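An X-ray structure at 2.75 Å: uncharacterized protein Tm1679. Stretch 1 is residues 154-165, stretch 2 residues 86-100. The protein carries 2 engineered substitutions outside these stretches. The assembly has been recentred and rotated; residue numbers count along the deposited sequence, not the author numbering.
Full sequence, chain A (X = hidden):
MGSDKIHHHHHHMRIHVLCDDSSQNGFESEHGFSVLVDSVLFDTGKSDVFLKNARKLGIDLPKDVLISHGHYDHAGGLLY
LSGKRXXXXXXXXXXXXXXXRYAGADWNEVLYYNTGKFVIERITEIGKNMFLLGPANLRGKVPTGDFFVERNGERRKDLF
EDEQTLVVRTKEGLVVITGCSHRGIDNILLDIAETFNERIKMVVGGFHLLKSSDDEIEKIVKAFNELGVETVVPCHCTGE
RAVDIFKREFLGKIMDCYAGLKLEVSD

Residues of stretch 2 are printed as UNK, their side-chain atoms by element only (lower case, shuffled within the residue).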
# COMPACT_ATOMS: atom_id res chain seq x y z
N GLU A 154 1.76 8.40 -25.33
CA GLU A 154 2.93 9.20 -25.02
C GLU A 154 3.64 8.62 -23.81
O GLU A 154 3.10 8.61 -22.70
CB GLU A 154 2.53 10.65 -24.75
CG GLU A 154 2.30 11.45 -26.02
CD GLU A 154 3.50 11.41 -26.96
OE1 GLU A 154 4.63 11.14 -26.48
OE2 GLU A 154 3.32 11.64 -28.17
N ARG A 155 4.86 8.13 -24.03
CA ARG A 155 5.61 7.39 -23.01
C ARG A 155 6.50 8.31 -22.19
O ARG A 155 7.53 8.77 -22.66
CB ARG A 155 6.45 6.31 -23.70
CG ARG A 155 7.22 5.37 -22.79
CD ARG A 155 8.54 5.02 -23.49
NE ARG A 155 9.24 3.86 -22.94
CZ ARG A 155 10.57 3.72 -22.94
NH1 ARG A 155 11.34 4.68 -23.45
NH2 ARG A 155 11.13 2.63 -22.43
N ARG A 156 6.10 8.58 -20.96
CA ARG A 156 6.91 9.39 -20.05
C ARG A 156 7.44 8.52 -18.93
O ARG A 156 7.04 7.37 -18.76
CB ARG A 156 6.07 10.53 -19.46
CG ARG A 156 5.48 11.50 -20.47
CD ARG A 156 6.57 12.35 -21.10
NE ARG A 156 6.04 13.25 -22.12
CZ ARG A 156 5.91 12.94 -23.41
NH1 ARG A 156 6.26 11.74 -23.86
NH2 ARG A 156 5.41 13.84 -24.25
N LYS A 157 8.35 9.06 -18.14
CA LYS A 157 8.79 8.40 -16.92
C LYS A 157 7.65 8.46 -15.90
O LYS A 157 6.83 9.38 -15.94
CB LYS A 157 10.05 9.08 -16.39
CG LYS A 157 10.89 8.23 -15.48
CD LYS A 157 11.83 7.28 -16.22
CE LYS A 157 12.40 6.27 -15.22
NZ LYS A 157 13.39 5.32 -15.80
N ASP A 158 7.56 7.48 -15.01
CA ASP A 158 6.41 7.40 -14.09
C ASP A 158 6.77 7.93 -12.71
O ASP A 158 7.67 7.39 -12.05
CB ASP A 158 5.95 5.94 -13.97
CG ASP A 158 4.59 5.80 -13.29
OD1 ASP A 158 4.00 6.82 -12.87
OD2 ASP A 158 4.11 4.66 -13.17
N LEU A 159 6.08 8.99 -12.27
CA LEU A 159 6.33 9.57 -10.94
C LEU A 159 5.27 9.14 -9.92
O LEU A 159 5.31 9.54 -8.76
CB LEU A 159 6.41 11.09 -11.01
CG LEU A 159 7.45 11.77 -11.93
CD1 LEU A 159 7.83 13.09 -11.30
CD2 LEU A 159 8.69 10.94 -12.17
N PHE A 160 4.33 8.33 -10.38
CA PHE A 160 3.32 7.75 -9.52
C PHE A 160 2.38 8.78 -8.92
O PHE A 160 2.09 8.78 -7.73
CB PHE A 160 3.96 6.86 -8.47
CG PHE A 160 4.64 5.67 -9.06
CD1 PHE A 160 5.94 5.74 -9.49
CD2 PHE A 160 3.95 4.48 -9.24
CE1 PHE A 160 6.57 4.63 -10.07
CE2 PHE A 160 4.57 3.37 -9.81
CZ PHE A 160 5.87 3.45 -10.22
N GLU A 161 1.89 9.65 -9.80
CA GLU A 161 0.90 10.64 -9.42
C GLU A 161 -0.39 9.96 -8.97
O GLU A 161 -1.31 10.61 -8.47
CB GLU A 161 0.61 11.56 -10.61
CG GLU A 161 1.82 12.21 -11.22
CD GLU A 161 2.31 13.40 -10.42
OE1 GLU A 161 1.82 13.62 -9.29
OE2 GLU A 161 3.19 14.12 -10.93
N ASP A 162 -0.45 8.64 -9.16
CA ASP A 162 -1.61 7.83 -8.78
C ASP A 162 -1.53 7.23 -7.39
O ASP A 162 -2.50 6.70 -6.90
CB ASP A 162 -1.81 6.70 -9.77
CG ASP A 162 -0.58 5.81 -9.91
OD1 ASP A 162 0.53 6.35 -10.06
OD2 ASP A 162 -0.73 4.57 -9.90
N GLU A 163 -0.36 7.32 -6.76
CA GLU A 163 -0.12 6.66 -5.47
C GLU A 163 -0.85 7.31 -4.32
O GLU A 163 -0.80 8.53 -4.16
CB GLU A 163 1.38 6.64 -5.17
CG GLU A 163 1.72 5.92 -3.89
CD GLU A 163 3.19 5.56 -3.82
OE1 GLU A 163 4.00 6.42 -3.38
OE2 GLU A 163 3.53 4.42 -4.19
N GLN A 164 -1.51 6.50 -3.51
CA GLN A 164 -2.22 7.01 -2.34
C GLN A 164 -2.06 6.07 -1.17
O GLN A 164 -1.74 4.89 -1.33
CB GLN A 164 -3.69 7.26 -2.64
CG GLN A 164 -4.43 6.08 -3.22
CD GLN A 164 -5.87 6.41 -3.51
OE1 GLN A 164 -6.29 7.56 -3.39
NE2 GLN A 164 -6.63 5.41 -3.92
N THR A 165 -2.28 6.61 0.02
CA THR A 165 -1.95 5.90 1.24
C THR A 165 -3.09 6.04 2.22
O THR A 165 -3.72 7.09 2.32
CB THR A 165 -0.63 6.45 1.85
OG1 THR A 165 0.45 6.20 0.95
CG2 THR A 165 -0.32 5.78 3.16
N UNK A 86 -14.64 1.20 -5.95
CA UNK A 86 -13.18 1.21 -6.04
C UNK A 86 -12.66 2.62 -5.99
O UNK A 86 -12.95 3.43 -6.87
c UNK A 86 -11.19 0.65 -7.41
c UNK A 86 -12.70 0.57 -7.34
c UNK A 86 -13.18 -0.86 -7.44
N UNK A 87 -11.89 2.90 -4.94
CA UNK A 87 -11.33 4.22 -4.73
C UNK A 87 -9.95 4.29 -5.35
O UNK A 87 -9.01 3.72 -4.81
c UNK A 87 -12.47 4.52 -2.51
c UNK A 87 -13.31 3.49 -2.31
c UNK A 87 -14.71 7.38 -0.44
n UNK A 87 -14.40 3.89 -1.58
c UNK A 87 -13.06 5.65 -1.86
c UNK A 87 -13.52 7.85 -0.99
c UNK A 87 -12.68 6.99 -1.71
c UNK A 87 -14.26 5.22 -1.28
c UNK A 87 -11.18 4.49 -3.24
c UNK A 87 -15.10 6.08 -0.56
N UNK A 88 -9.84 4.99 -6.47
CA UNK A 88 -8.56 5.15 -7.14
C UNK A 88 -8.34 6.59 -7.59
O UNK A 88 -9.29 7.35 -7.76
c UNK A 88 -10.82 3.90 -9.19
c UNK A 88 -8.89 3.77 -10.75
c UNK A 88 -9.44 4.43 -9.51
c UNK A 88 -8.47 4.22 -8.35
N UNK A 89 -7.08 6.96 -7.77
CA UNK A 89 -6.73 8.25 -8.35
C UNK A 89 -6.93 8.24 -9.87
O UNK A 89 -6.62 7.26 -10.53
c UNK A 89 -5.28 8.61 -8.03
n UNK A 89 -5.04 13.32 -5.84
n UNK A 89 -4.55 11.09 -5.80
n UNK A 89 -3.70 12.43 -7.46
c UNK A 89 -3.94 9.87 -6.31
c UNK A 89 -5.00 8.80 -6.56
c UNK A 89 -4.43 12.28 -6.37
N UNK A 90 -7.44 9.34 -10.42
CA UNK A 90 -7.64 9.43 -11.86
C UNK A 90 -6.44 8.91 -12.63
O UNK A 90 -6.59 8.24 -13.64
c UNK A 90 -9.42 11.28 -12.04
c UNK A 90 -11.23 12.75 -13.08
n UNK A 90 -11.68 11.77 -14.14
c UNK A 90 -9.75 12.63 -12.68
c UNK A 90 -7.97 10.86 -12.30
N UNK A 91 -5.24 9.18 -12.13
CA UNK A 91 -4.04 8.84 -12.90
C UNK A 91 -3.62 7.36 -12.77
O UNK A 91 -2.70 6.91 -13.45
o UNK A 91 -3.19 12.59 -11.08
o UNK A 91 -4.72 11.28 -10.23
c UNK A 91 -2.88 9.81 -12.59
c UNK A 91 -2.77 10.25 -11.15
c UNK A 91 -3.63 11.46 -10.82
N UNK A 92 -4.31 6.62 -11.93
CA UNK A 92 -4.14 5.17 -11.91
C UNK A 92 -4.55 4.55 -13.25
O UNK A 92 -4.20 3.42 -13.54
c UNK A 92 -4.94 4.57 -10.79
N UNK A 93 -5.31 5.28 -14.05
CA UNK A 93 -5.81 4.74 -15.31
C UNK A 93 -4.74 4.69 -16.40
O UNK A 93 -4.84 3.87 -17.31
c UNK A 93 -6.99 5.56 -15.82
c UNK A 93 -8.85 4.28 -14.71
c UNK A 93 -8.21 5.64 -14.91
c UNK A 93 -9.19 6.61 -15.50
N UNK A 94 -3.75 5.57 -16.32
CA UNK A 94 -2.67 5.60 -17.31
C UNK A 94 -1.97 4.26 -17.30
O UNK A 94 -1.87 3.61 -16.27
o UNK A 94 -3.35 8.22 -17.73
o UNK A 94 -1.79 9.02 -16.43
c UNK A 94 -2.32 8.08 -17.05
c UNK A 94 -1.68 6.71 -17.00
N UNK A 95 -1.48 3.83 -18.45
CA UNK A 95 -0.99 2.47 -18.58
C UNK A 95 0.47 2.38 -18.18
O UNK A 95 1.33 3.01 -18.78
c UNK A 95 -2.75 1.57 -20.25
n UNK A 95 -4.77 0.79 -19.09
c UNK A 95 -3.43 0.79 -19.09
c UNK A 95 -1.25 1.93 -19.99
o UNK A 95 -2.78 0.21 -18.22
N UNK A 96 0.73 1.60 -17.14
CA UNK A 96 2.04 1.58 -16.51
C UNK A 96 2.95 0.55 -17.12
O UNK A 96 2.54 -0.57 -17.39
n UNK A 96 1.38 4.63 -12.07
c UNK A 96 0.91 3.24 -11.85
c UNK A 96 1.30 2.44 -14.21
c UNK A 96 1.64 2.26 -12.73
c UNK A 96 1.90 1.30 -15.02
N UNK A 97 4.20 0.95 -17.34
CA UNK A 97 5.23 0.03 -17.82
C UNK A 97 6.37 -0.06 -16.83
O UNK A 97 6.66 0.87 -16.08
c UNK A 97 3.69 0.91 -20.55
c UNK A 97 5.03 -0.97 -21.13
c UNK A 97 5.76 0.45 -19.19
c UNK A 97 2.82 0.61 -21.58
c UNK A 97 3.07 -0.49 -22.38
c UNK A 97 4.81 0.13 -20.31
c UNK A 97 4.17 -1.28 -22.16
o UNK A 97 2.21 -0.80 -23.42
N UNK A 98 7.02 -1.21 -16.83
CA UNK A 98 8.17 -1.40 -15.98
C UNK A 98 9.30 -1.93 -16.84
O UNK A 98 9.43 -3.12 -17.05
c UNK A 98 7.84 -2.36 -14.86
o UNK A 98 8.95 -2.47 -14.01
N UNK A 99 10.12 -1.01 -17.34
CA UNK A 99 11.01 -1.35 -18.41
C UNK A 99 10.15 -1.39 -19.66
O UNK A 99 9.40 -0.46 -19.94
N UNK A 100 10.26 -2.48 -20.41
CA UNK A 100 9.45 -2.68 -21.60
C UNK A 100 8.26 -3.58 -21.29
O UNK A 100 7.51 -3.94 -22.18
o UNK A 100 12.01 -3.46 -25.11
c UNK A 100 11.65 -2.62 -22.92
c UNK A 100 10.30 -3.29 -22.71
o UNK A 100 13.63 -3.73 -23.64
c UNK A 100 12.49 -3.32 -23.97
O HOH W 1 -4.88 5.04 -7.09
O HOH W 2 -5.28 10.26 -3.06
O HOH W 3 8.28 1.47 -21.92

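Position 86 carries three side-chain carbons, one bearing the other two, and none touches stretch 1. A fork directly at CB with no heteroatom is Val-86. Position 87 has one carbon leading into fused five- and six-membered rings of eight carbons and one nitrogen, which is Trp-87. Its ring system leads away from stretch 1; its backbone O lies 3.1 Å from NE2 of Gln-164. Position 88 shows four carbons forked at the second, a pattern that fits Leu-88, whose side-chain end also leads away.

At position 89 three carbons precede a nitrogen and then a carbon carrying two more nitrogens. This guanidinium identifies Arg-89. Its NH1 donates to O of Glu-161 at 3.2 Å with an N-H...acceptor angle of 150°, and the oxygen sits at the edge of the group, near its plane, where the N-H bonds point. Two waters extend the contact. Water 1 accepts from N of Arg-89 (3.0 Å) and donates to O of Asp-162 (2.9 Å); water 2 accepts from NE of Arg-89 (3.0 Å) and donates to OE1 of Gln-164 (2.9 Å).

Position 90 has four carbons in a row ending in nitrogen, hence Lys-90, pointing away and free of contact. Position 91 has three carbons, the third carrying two oxygens: Glu-91. Its CG packs 3.7 Å from CB of Glu-161, while its OE2 forms a salt bridge with NH1 of Arg-89 at 3.2 Å, so that one nitrogen serves both a carboxylate and a carbonyl. Position 92 has a single carbon, 3.9 Å from CB of Asp-162, and is Ala-92; the CA atoms of these two residues are 4.8 Å apart.

Position 93, four carbons forked at the second and directed away, fits Leu-93. Position 94 has two carbons, the second with two oxygens, giving Asp-94, whose side chain makes no contact with stretch 1. Position 95 ends its three carbons in one oxygen and one nitrogen, an amide, and is Gln-95.

Position 96 has four carbons in a row and a terminal nitrogen that reaches two carboxylates, as expected of Lys-96. NZ lies 2.9 Å from OD2 of Asp-158 and 2.8 Å from OD1 of Asp-162. Position 97, one carbon and a six-carbon ring bearing an oxygen, is Tyr-97. Position 98, one carbon and one oxygen, is Ser-98. Position 99 has no side-chain atoms, and its phi of 76° favours Gly-99; water 3 donates to its O (3.0 Å) and accepts from NE of Arg-155 (2.8 Å). Position 100, three carbons with two oxygens on the third, is Glu-100.

The contact buries 531 Å² and rests on two basic side chains. Lys-96 ties together two acidic residues separated along stretch 1, whereas Arg-89 engages the type I turn from Phe-160 to Glu-163 through the carbonyl of Glu-161. Between them, Asp-162 packs its CB against Ala-92, and waters complete the polar links.

Stretch 2 86-100: VWLRKEALDQKYSGE
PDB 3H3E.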